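Local coordinates for outer membrane protein OMP121 (Bacteroides thetaiotaomicron, PDB 5FQ8), which probably imports a nutrient across the outer membrane as a TonB-dependent receptor, a beta barrel closed by a plug domain, at residues Y379-L390 and Y402-S413. Residues are numbered along the deposited sequence; the frame is centred on the assembly and turned at random.
Sequences YESERFYGKFQL and YRMGLDTTTGQS. With KR0 (3-decanoyloxypropyl decanoate), chain K; C8E ((hydroxyethyloxy)tri(ethyloxy)octane), chain U.
Strands 379-390 and 402-413 pair antiparallel at 175°, with E380-Q412, E382-T410, F384-T408, G386-L406, F388-M404 and L390-Y402 as hydrogen-bonded pairs. On the face of R383 and D407, the guanidinium grips the carboxylate side-on: R383 NE binds D407 OD1 at 2.9 Å and R383 NH2 binds D407 OD2. Both oxygens use their syn lone pairs, and the two planes lie only 20° apart. The R383 chain runs extended, its CG and CD passing T409 OG1. An alanine here is likely to leave the D407 carboxylate without this countercharge, held by the N110 N bond to OD2 instead of the two-nitrogen grip. R383 NH1 donates to G129 O, so the pair joins the barrel wall to the plug. Further along, Q389 OE1 takes R403 NE at 3.1 Å and K387 NZ from opposite faces of its amide. Q389 NE2 donates to D391 OD2, which holds the other end of the amide. K387 NZ also reaches D105 O.

The other face is largely apolar near the lipid. F384 CE2 meets L406 CD2 at the ring edge, 3.7 Å away. KR0 C21 sits over one face of the Y402 ring, offset toward its rim, and M404 CE touches C8E O12. E382 OE1 makes a salt bridge to R453 of the second subunit, so this wall also forms part of the subunit interface. The hairpin sits between strands 306-320 and 446-469 of the barrel.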
loop_
_atom_site.group_PDB
_atom_site.type_symbol
_atom_site.label_atom_id
_atom_site.label_comp_id
_atom_site.label_asym_id
_atom_site.label_seq_id
_atom_site.Cartn_x
_atom_site.Cartn_y
_atom_site.Cartn_z
ATOM N N TYR B 379 -12.954 5.436 10.626
ATOM C CA TYR B 379 -12.154 4.753 11.631
ATOM C C TYR B 379 -13.066 3.815 12.395
ATOM O O TYR B 379 -14.162 4.205 12.790
ATOM C CB TYR B 379 -11.489 5.745 12.572
ATOM C CG TYR B 379 -10.578 5.183 13.636
ATOM C CD1 TYR B 379 -9.242 4.954 13.384
ATOM C CD2 TYR B 379 -11.041 4.948 14.914
ATOM C CE1 TYR B 379 -8.404 4.478 14.366
ATOM C CE2 TYR B 379 -10.212 4.471 15.898
ATOM C CZ TYR B 379 -8.893 4.235 15.618
ATOM O OH TYR B 379 -8.065 3.756 16.597
ATOM N N GLU B 380 -12.628 2.580 12.562
ATOM C CA GLU B 380 -13.311 1.596 13.383
ATOM C C GLU B 380 -12.310 1.028 14.369
ATOM O O GLU B 380 -11.171 0.744 14.006
ATOM C CB GLU B 380 -13.922 0.485 12.542
ATOM C CG GLU B 380 -14.620 -0.552 13.389
ATOM C CD GLU B 380 -15.226 -1.688 12.619
ATOM O OE1 GLU B 380 -16.164 -1.461 11.839
ATOM O OE2 GLU B 380 -14.767 -2.820 12.814
ATOM N N SER B 381 -12.718 0.886 15.618
ATOM C CA SER B 381 -11.804 0.456 16.665
ATOM C C SER B 381 -12.481 -0.565 17.563
ATOM O O SER B 381 -13.674 -0.459 17.837
ATOM C CB SER B 381 -11.335 1.657 17.475
ATOM O OG SER B 381 -10.750 1.260 18.689
ATOM N N GLU B 382 -11.724 -1.554 18.009
ATOM C CA GLU B 382 -12.199 -2.537 18.968
ATOM C C GLU B 382 -11.205 -2.595 20.109
ATOM O O GLU B 382 -10.006 -2.546 19.877
ATOM C CB GLU B 382 -12.357 -3.901 18.319
ATOM C CG GLU B 382 -13.778 -4.213 17.877
ATOM C CD GLU B 382 -13.876 -5.407 16.961
ATOM O OE1 GLU B 382 -13.305 -5.363 15.849
ATOM O OE2 GLU B 382 -14.530 -6.389 17.363
ATOM N N ARG B 383 -11.694 -2.668 21.342
ATOM C CA ARG B 383 -10.816 -2.501 22.492
ATOM C C ARG B 383 -11.294 -3.335 23.660
ATOM O O ARG B 383 -12.467 -3.278 24.015
ATOM C CB ARG B 383 -10.744 -1.034 22.923
ATOM C CG ARG B 383 -9.960 -0.814 24.194
ATOM C CD ARG B 383 -9.788 0.655 24.480
ATOM N NE ARG B 383 -8.999 0.889 25.678
ATOM C CZ ARG B 383 -8.861 2.077 26.227
ATOM N NH1 ARG B 383 -9.457 3.111 25.673
ATOM N NH2 ARG B 383 -8.143 2.234 27.326
ATOM N N PHE B 384 -10.379 -4.066 24.280
ATOM C CA PHE B 384 -10.677 -4.841 25.473
ATOM C C PHE B 384 -9.714 -4.452 26.582
ATOM O O PHE B 384 -8.502 -4.428 26.372
ATOM C CB PHE B 384 -10.589 -6.342 25.186
ATOM C CG PHE B 384 -10.523 -7.173 26.416
ATOM C CD1 PHE B 384 -11.668 -7.464 27.126
ATOM C CD2 PHE B 384 -9.317 -7.633 26.892
ATOM C CE1 PHE B 384 -11.616 -8.217 28.276
ATOM C CE2 PHE B 384 -9.253 -8.380 28.049
ATOM C CZ PHE B 384 -10.405 -8.672 28.748
ATOM N N TYR B 385 -10.246 -4.146 27.759
ATOM C CA TYR B 385 -9.385 -3.887 28.899
ATOM C C TYR B 385 -10.028 -4.464 30.144
ATOM O O TYR B 385 -11.225 -4.725 30.170
ATOM C CB TYR B 385 -9.088 -2.395 29.068
ATOM C CG TYR B 385 -10.274 -1.515 29.329
ATOM C CD1 TYR B 385 -11.093 -1.095 28.301
ATOM C CD2 TYR B 385 -10.553 -1.071 30.607
ATOM C CE1 TYR B 385 -12.169 -0.278 28.548
ATOM C CE2 TYR B 385 -11.620 -0.264 30.862
ATOM C CZ TYR B 385 -12.428 0.135 29.833
ATOM O OH TYR B 385 -13.503 0.952 30.081
ATOM N N GLY B 386 -9.221 -4.685 31.173
ATOM C CA GLY B 386 -9.783 -5.151 32.426
ATOM C C GLY B 386 -8.727 -5.339 33.492
ATOM O O GLY B 386 -7.576 -4.956 33.313
ATOM N N LYS B 387 -9.144 -5.932 34.608
ATOM C CA LYS B 387 -8.200 -6.197 35.682
ATOM C C LYS B 387 -8.626 -7.417 36.476
ATOM O O LYS B 387 -9.766 -7.861 36.402
ATOM C CB LYS B 387 -8.062 -4.992 36.607
ATOM C CG LYS B 387 -9.152 -4.867 37.618
ATOM C CD LYS B 387 -8.585 -4.402 38.933
ATOM C CE LYS B 387 -9.580 -4.563 40.061
ATOM N NZ LYS B 387 -9.109 -3.935 41.321
ATOM N N PHE B 388 -7.667 -7.965 37.214
ATOM C CA PHE B 388 -7.885 -9.003 38.207
ATOM C C PHE B 388 -7.170 -8.586 39.477
ATOM O O PHE B 388 -6.001 -8.208 39.441
ATOM C CB PHE B 388 -7.372 -10.371 37.753
ATOM C CG PHE B 388 -7.375 -11.418 38.848
ATOM C CD1 PHE B 388 -8.514 -12.150 39.114
ATOM C CD2 PHE B 388 -6.246 -11.666 39.602
ATOM C CE1 PHE B 388 -8.530 -13.099 40.101
ATOM C CE2 PHE B 388 -6.262 -12.611 40.605
ATOM C CZ PHE B 388 -7.404 -13.331 40.850
ATOM N N GLN B 389 -7.859 -8.669 40.598
ATOM C CA GLN B 389 -7.261 -8.320 41.870
ATOM C C GLN B 389 -7.527 -9.429 42.862
ATOM O O GLN B 389 -8.645 -9.939 42.936
ATOM C CB GLN B 389 -7.805 -7.003 42.398
ATOM C CG GLN B 389 -7.047 -6.504 43.576
ATOM C CD GLN B 389 -7.506 -5.149 43.990
ATOM O OE1 GLN B 389 -7.255 -4.162 43.307
ATOM N NE2 GLN B 389 -8.208 -5.085 45.108
ATOM N N LEU B 390 -6.495 -9.793 43.614
ATOM C CA LEU B 390 -6.562 -10.790 44.675
ATOM C C LEU B 390 -6.132 -10.106 45.959
ATOM O O LEU B 390 -4.965 -9.734 46.098
ATOM C CB LEU B 390 -5.656 -11.979 44.376
ATOM C CG LEU B 390 -5.668 -13.104 45.387
ATOM C CD1 LEU B 390 -7.054 -13.633 45.395
ATOM C CD2 LEU B 390 -4.705 -14.181 44.995
ATOM N N TYR B 402 -2.549 -8.577 44.874
ATOM C CA TYR B 402 -2.051 -8.719 43.518
ATOM C C TYR B 402 -3.082 -8.137 42.571
ATOM O O TYR B 402 -4.256 -8.502 42.626
ATOM C CB TYR B 402 -1.773 -10.180 43.160
ATOM C CG TYR B 402 -1.461 -10.371 41.687
ATOM C CD1 TYR B 402 -0.346 -9.781 41.112
ATOM C CD2 TYR B 402 -2.287 -11.130 40.873
ATOM C CE1 TYR B 402 -0.065 -9.941 39.780
ATOM C CE2 TYR B 402 -2.010 -11.292 39.545
ATOM C CZ TYR B 402 -0.899 -10.700 39.006
ATOM O OH TYR B 402 -0.619 -10.864 37.677
ATOM N N ARG B 403 -2.645 -7.233 41.714
ATOM C CA ARG B 403 -3.522 -6.621 40.732
ATOM C C ARG B 403 -2.815 -6.608 39.391
ATOM O O ARG B 403 -1.628 -6.299 39.316
ATOM C CB ARG B 403 -3.893 -5.216 41.146
ATOM C CG ARG B 403 -4.606 -4.434 40.089
ATOM C CD ARG B 403 -4.516 -2.963 40.419
ATOM N NE ARG B 403 -4.878 -2.745 41.809
ATOM C CZ ARG B 403 -4.375 -1.787 42.572
ATOM N NH1 ARG B 403 -3.474 -0.955 42.076
ATOM N NH2 ARG B 403 -4.771 -1.677 43.831
ATOM N N MET B 404 -3.543 -6.957 38.341
ATOM C CA MET B 404 -2.990 -7.093 37.005
ATOM C C MET B 404 -3.955 -6.468 36.022
ATOM O O MET B 404 -5.150 -6.747 36.070
ATOM C CB MET B 404 -2.748 -8.561 36.638
ATOM C CG MET B 404 -2.502 -8.811 35.150
ATOM S SD MET B 404 -1.883 -10.458 34.764
ATOM C CE MET B 404 -1.839 -10.376 32.994
ATOM N N GLY B 405 -3.446 -5.626 35.138
ATOM C CA GLY B 405 -4.270 -4.969 34.148
ATOM C C GLY B 405 -3.818 -5.326 32.750
ATOM O O GLY B 405 -2.637 -5.550 32.505
ATOM N N LEU B 406 -4.781 -5.387 31.836
ATOM C CA LEU B 406 -4.526 -5.600 30.423
ATOM C C LEU B 406 -5.413 -4.661 29.635
ATOM O O LEU B 406 -6.599 -4.547 29.933
ATOM C CB LEU B 406 -4.807 -7.039 30.007
ATOM C CG LEU B 406 -4.593 -7.364 28.534
ATOM C CD1 LEU B 406 -3.210 -7.868 28.379
ATOM C CD2 LEU B 406 -5.563 -8.387 28.051
ATOM N N ASP B 407 -4.841 -3.989 28.644
ATOM C CA ASP B 407 -5.584 -3.095 27.765
ATOM C C ASP B 407 -5.029 -3.260 26.360
ATOM O O ASP B 407 -3.839 -3.029 26.132
ATOM C CB ASP B 407 -5.469 -1.646 28.254
ATOM C CG ASP B 407 -6.511 -0.729 27.655
ATOM O OD1 ASP B 407 -7.040 -1.001 26.575
ATOM O OD2 ASP B 407 -6.792 0.305 28.276
ATOM N N THR B 408 -5.883 -3.669 25.428
ATOM C CA THR B 408 -5.482 -3.952 24.058
ATOM C C THR B 408 -6.521 -3.379 23.109
ATOM O O THR B 408 -7.718 -3.372 23.407
ATOM C CB THR B 408 -5.300 -5.463 23.826
ATOM O OG1 THR B 408 -5.389 -5.769 22.433
ATOM C CG2 THR B 408 -6.351 -6.249 24.558
ATOM N N THR B 409 -6.047 -2.888 21.968
ATOM C CA THR B 409 -6.895 -2.181 21.027
ATOM C C THR B 409 -6.438 -2.474 19.618
ATOM O O THR B 409 -5.242 -2.473 19.336
ATOM C CB THR B 409 -6.857 -0.663 21.227
ATOM O OG1 THR B 409 -6.949 -0.335 22.610
ATOM C CG2 THR B 409 -7.988 -0.009 20.474
ATOM N N THR B 410 -7.403 -2.670 18.736
ATOM C CA THR B 410 -7.173 -2.850 17.315
ATOM C C THR B 410 -7.995 -1.786 16.601
ATOM O O THR B 410 -9.220 -1.797 16.673
ATOM C CB THR B 410 -7.561 -4.269 16.884
ATOM O OG1 THR B 410 -6.719 -5.223 17.539
ATOM C CG2 THR B 410 -7.437 -4.432 15.385
ATOM N N GLY B 411 -7.332 -0.849 15.945
ATOM C CA GLY B 411 -8.008 0.205 15.215
ATOM C C GLY B 411 -7.627 0.130 13.756
ATOM O O GLY B 411 -6.543 -0.320 13.415
ATOM N N GLN B 412 -8.534 0.572 12.896
ATOM C CA GLN B 412 -8.372 0.408 11.459
ATOM C C GLN B 412 -8.928 1.608 10.717
ATOM O O GLN B 412 -10.139 1.799 10.679
ATOM C CB GLN B 412 -9.056 -0.858 10.986
ATOM C CG GLN B 412 -9.042 -1.021 9.491
ATOM C CD GLN B 412 -9.787 -2.243 9.048
ATOM O OE1 GLN B 412 -9.717 -3.280 9.681
ATOM N NE2 GLN B 412 -10.531 -2.116 7.976
ATOM N N SER B 413 -8.047 2.379 10.087
ATOM C CA SER B 413 -8.414 3.573 9.341
ATOM C C SER B 413 -8.650 3.250 7.877
ATOM O O SER B 413 -8.043 2.341 7.327
ATOM C CB SER B 413 -7.313 4.617 9.458
ATOM O OG SER B 413 -6.764 4.633 10.758
HETATM C C1 KR0 K . 7.054 -7.184 33.277
HETATM O O1 KR0 K . 6.788 -7.620 34.607
HETATM C C2 KR0 K . 5.808 -6.466 32.803
HETATM C C3 KR0 K . 5.079 -7.279 31.758
HETATM C C4 KR0 K . 3.128 -13.068 32.346
HETATM O O4 KR0 K . 4.413 -8.407 32.313
HETATM C C5 KR0 K . 3.905 -9.400 31.380
HETATM C C6 KR0 K . 2.367 -12.714 33.629
HETATM C C7 KR0 K . 6.597 -9.031 34.907
HETATM C C8 KR0 K . 1.258 -13.702 33.996
HETATM O O8 KR0 K . 4.107 -9.216 30.203
HETATM C C9 KR0 K . 0.451 -13.235 35.213
HETATM O O9 KR0 K . 7.355 -9.853 34.434
HETATM C C10 KR0 K . 3.134 -10.620 31.816
HETATM C C11 KR0 K . 3.971 -11.897 31.829
HETATM C C12 KR0 K . 5.472 -9.494 35.795
HETATM C C13 KR0 K . 6.007 -10.536 36.769
HETATM C C14 KR0 K . -0.385 -14.358 35.840
HETATM C C15 KR0 K . -1.457 -13.841 36.796
HETATM C C16 KR0 K . -2.430 -14.914 37.224
HETATM C C17 KR0 K . 5.113 -10.680 37.995
HETATM C C18 KR0 K . 4.162 -11.867 37.917
HETATM C C19 KR0 K . 3.206 -11.834 39.107
HETATM C C20 KR0 K . 2.437 -13.135 39.320
HETATM C C21 KR0 K . 1.458 -12.996 40.488
HETATM C C22 KR0 K . 0.998 -14.353 41.021
HETATM C C23 KR0 K . -0.179 -14.269 41.973
HETATM C C8 C8E U . 0.638 -12.045 28.172
HETATM O O9 C8E U . -0.702 -11.650 28.353
HETATM C C10 C8E U . -1.179 -12.155 29.576
HETATM C C11 C8E U . -2.662 -12.505 29.513
HETATM O O12 C8E U . -3.185 -12.298 30.807
HETATM C C13 C8E U . -4.556 -12.578 30.944
HETATM C C14 C8E U . -5.029 -11.987 32.270
HETATM O O15 C8E U . -5.067 -10.577 32.204
HETATM C C16 C8E U . -5.820 -10.024 33.255
#